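PDB 5HQJ: periplasmic binding protein/LacI transcriptional regulator from Burkholderia graminis C4D1M, which binds the pentose D-arabinose and probably serves as the sugar-binding component of an ABC transporter. Local coordinates for residues T157-A162 with T190-A195. Residues are numbered along the deposited sequence; the frame is centred on the assembly and turned at random.
Sequences TGQLGA and TDDDLA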
ATOM      1  N   THR A 157       8.365  -7.489   4.347  1.00  6.76           N
ATOM      2  CA  THR A 157       7.032  -7.211   3.853  1.00  6.63           C
ATOM      3  C   THR A 157       6.046  -7.135   4.995  1.00  8.66           C
ATOM      4  O   THR A 157       6.443  -7.215   6.159  1.00 10.62           O
ATOM      5  CB  THR A 157       6.622  -8.252   2.773  1.00  8.32           C
ATOM      6  OG1 THR A 157       5.377  -7.819   2.205  1.00  8.89           O
ATOM      7  CG2 THR A 157       6.543  -9.711   3.307  1.00  7.91           C
ATOM      8  N   GLY A 158       4.762  -6.993   4.660  1.00  9.58           N
ATOM      9  CA  GLY A 158       3.722  -6.887   5.669  1.00 15.58           C
ATOM     10  C   GLY A 158       3.017  -8.208   5.812  1.00 17.23           C
ATOM     11  O   GLY A 158       3.627  -9.218   6.161  1.00 18.62           O
ATOM     12  N   GLN A 159       1.732  -8.204   5.474  1.00 22.04           N
ATOM     13  CA  GLN A 159       0.953  -9.427   5.483  1.00 30.79           C
ATOM     14  C   GLN A 159       1.254 -10.245   4.202  1.00 10.98           C
ATOM     15  O   GLN A 159       1.317  -9.717   3.096  1.00 19.56           O
ATOM     16  CB  GLN A 159      -0.547  -9.101   5.653  1.00 53.30           C
ATOM     17  CG  GLN A 159      -1.144  -7.987   4.760  1.00 58.65           C
ATOM     18  CD  GLN A 159      -1.057  -6.567   5.357  1.00 57.34           C
ATOM     19  OE1 GLN A 159      -0.011  -5.938   5.314  1.00 21.65           O
ATOM     20  NE2 GLN A 159      -2.173  -6.057   5.878  1.00 65.13           N
ATOM     21  N   LEU A 160       1.489 -11.534   4.411  1.00 14.81           N
ATOM     22  CA  LEU A 160       1.930 -12.416   3.347  1.00 15.90           C
ATOM     23  C   LEU A 160       0.887 -12.662   2.239  1.00 23.56           C
ATOM     24  O   LEU A 160       1.250 -13.113   1.156  1.00 18.81           O
ATOM     25  CB  LEU A 160       2.382 -13.754   3.940  1.00 17.34           C
ATOM     26  CG  LEU A 160       3.506 -13.718   4.974  1.00 24.67           C
ATOM     27  CD1 LEU A 160       3.767 -15.117   5.542  1.00 26.39           C
ATOM     28  CD2 LEU A 160       4.769 -13.127   4.377  1.00 18.03           C
ATOM     29  N   GLY A 161      -0.378 -12.335   2.486  1.00 25.89           N
ATOM     30  CA  GLY A 161      -1.435 -12.596   1.521  1.00 27.21           C
ATOM     31  C   GLY A 161      -1.809 -11.430   0.638  1.00 37.24           C
ATOM     32  O   GLY A 161      -2.640 -11.550  -0.258  1.00 65.94           O
ATOM     33  N   ALA A 162      -1.181 -10.291   0.895  1.00 20.39           N
ATOM     34  CA  ALA A 162      -1.474  -9.062   0.178  1.00 34.29           C
ATOM     35  C   ALA A 162      -0.928  -9.055  -1.245  1.00 28.84           C
ATOM     36  O   ALA A 162       0.284  -9.172  -1.462  1.00 23.06           O
ATOM     37  CB  ALA A 162      -0.917  -7.879   0.961  1.00 30.93           C
ATOM     38  N   THR A 190       5.695  -9.402   8.388  1.00 14.45           N
ATOM     39  CA  THR A 190       5.542  -8.726   9.670  1.00 16.62           C
ATOM     40  C   THR A 190       4.101  -8.478  10.062  1.00 23.25           C
ATOM     41  O   THR A 190       3.845  -7.994  11.164  1.00 21.05           O
ATOM     42  CB  THR A 190       6.219  -7.360   9.651  1.00 11.05           C
ATOM     43  OG1 THR A 190       5.561  -6.532   8.686  1.00 15.20           O
ATOM     44  CG2 THR A 190       7.695  -7.507   9.303  1.00 12.05           C
ATOM     45  N   ASP A 191       3.190  -8.774   9.145  0.59 18.80           N
ATOM     46  CA  ASP A 191       1.806  -8.394   9.302  0.59 20.59           C
ATOM     47  C   ASP A 191       1.719  -6.910   9.659  0.59 29.37           C
ATOM     48  O   ASP A 191       0.734  -6.481  10.252  0.59 26.79           O
ATOM     49  CB  ASP A 191       1.124  -9.261  10.374  0.59 30.85           C
ATOM     50  CG  ASP A 191       1.194 -10.759  10.061  0.59 41.62           C
ATOM     51  OD1 ASP A 191       1.137 -11.126   8.867  0.59 49.40           O
ATOM     52  OD2 ASP A 191       1.298 -11.572  11.010  0.59 38.35           O
ATOM     53  N   ASP A 192       2.747  -6.134   9.287  1.00 22.38           N
ATOM     54  CA  ASP A 192       2.819  -4.707   9.602  1.00 26.79           C
ATOM     55  C   ASP A 192       2.566  -4.451  11.077  1.00 19.60           C
ATOM     56  O   ASP A 192       2.011  -3.427  11.446  1.00 30.42           O
ATOM     57  CB  ASP A 192       1.829  -3.901   8.748  1.00 35.21           C
ATOM     58  CG  ASP A 192       2.319  -3.676   7.331  1.00 60.03           C
ATOM     59  OD1 ASP A 192       3.487  -4.002   7.042  1.00 97.85           O
ATOM     60  OD2 ASP A 192       1.544  -3.138   6.512  1.00 41.93           O
ATOM     61  N   ASP A 193       2.973  -5.375  11.936  1.00 27.46           N
ATOM     62  CA  ASP A 193       3.100  -5.058  13.342  1.00 26.74           C
ATOM     63  C   ASP A 193       4.509  -4.487  13.545  1.00 29.60           C
ATOM     64  O   ASP A 193       5.475  -5.135  13.175  1.00 21.87           O
ATOM     65  CB  ASP A 193       2.868  -6.288  14.209  1.00 36.14           C
ATOM     66  CG  ASP A 193       3.035  -6.000  15.685  1.00 54.67           C
ATOM     67  OD1 ASP A 193       4.141  -6.220  16.202  1.00 44.21           O
ATOM     68  OD2 ASP A 193       2.065  -5.555  16.329  1.00 76.43           O
ATOM     69  N   LEU A 194       4.616  -3.284  14.108  1.00 28.01           N
ATOM     70  CA  LEU A 194       5.910  -2.599  14.268  1.00 18.87           C
ATOM     71  C   LEU A 194       6.830  -3.409  15.157  1.00 37.40           C
ATOM     72  O   LEU A 194       7.994  -3.623  14.814  1.00 19.92           O
ATOM     73  CB  LEU A 194       5.705  -1.187  14.807  1.00 17.81           C
ATOM     74  CG  LEU A 194       6.949  -0.314  15.059  1.00 21.47           C
ATOM     75  CD1 LEU A 194       7.860  -0.220  13.820  1.00 17.80           C
ATOM     76  CD2 LEU A 194       6.551   1.092  15.530  1.00 23.60           C
ATOM     77  N   ALA A 195       6.310  -3.890  16.277  1.00 30.85           N
ATOM     78  CA  ALA A 195       7.106  -4.706  17.172  1.00 30.20           C
ATOM     79  C   ALA A 195       7.604  -5.952  16.447  1.00 17.28           C
ATOM     80  O   ALA A 195       8.779  -6.365  16.567  1.00 20.15           O
ATOM     81  CB  ALA A 195       6.298  -5.072  18.403  1.00 33.64           C
TER
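Thr157 and Gly158 meet Thr190 and Asp191 in a polar loop-to-loop contact, just past the C-terminal ends of the neighbouring parallel strands 150-156 and 181-188. All three hydrogen bonds across the contact end on backbone carbonyls of 157-162. Thr190 OG1 donates to Thr157 O at 2.8 Å, lying in the carbonyl plane on a lone pair. The torsion chi1 of 64° sets this hydroxyl between the backbone N and carbonyl carbon of Thr190, where it is also placed to accept from Asp192 N, as in an ST turn, though the position of that nitrogen is less certain. Gly158 O receives two amides. Thr190 N reaches it at 3.0 Å in a nearly straight bond. This donor is tilted 33° from the carbonyl plane, and Asp191 N adds a weaker, more bent bond. Beside them, Asp192 brings OD1 to 3.2 Å from Gly158 CA, a close approach to a residue without a side chain; Ser218 OG hydrogen-bonds the same OD1. Asp192 OD2 lies 3.4 Å from Gln159 OE1, two acceptors and so no bond, with the carboxylate and amide planes almost perpendicular (89°). Asp192 touches the bound alpha-D-arabinopyranose, so the contact holds the loop that carries it to the interdomain sugar site, built from loops after adjacent parallel strands as in type I periplasmic binding proteins.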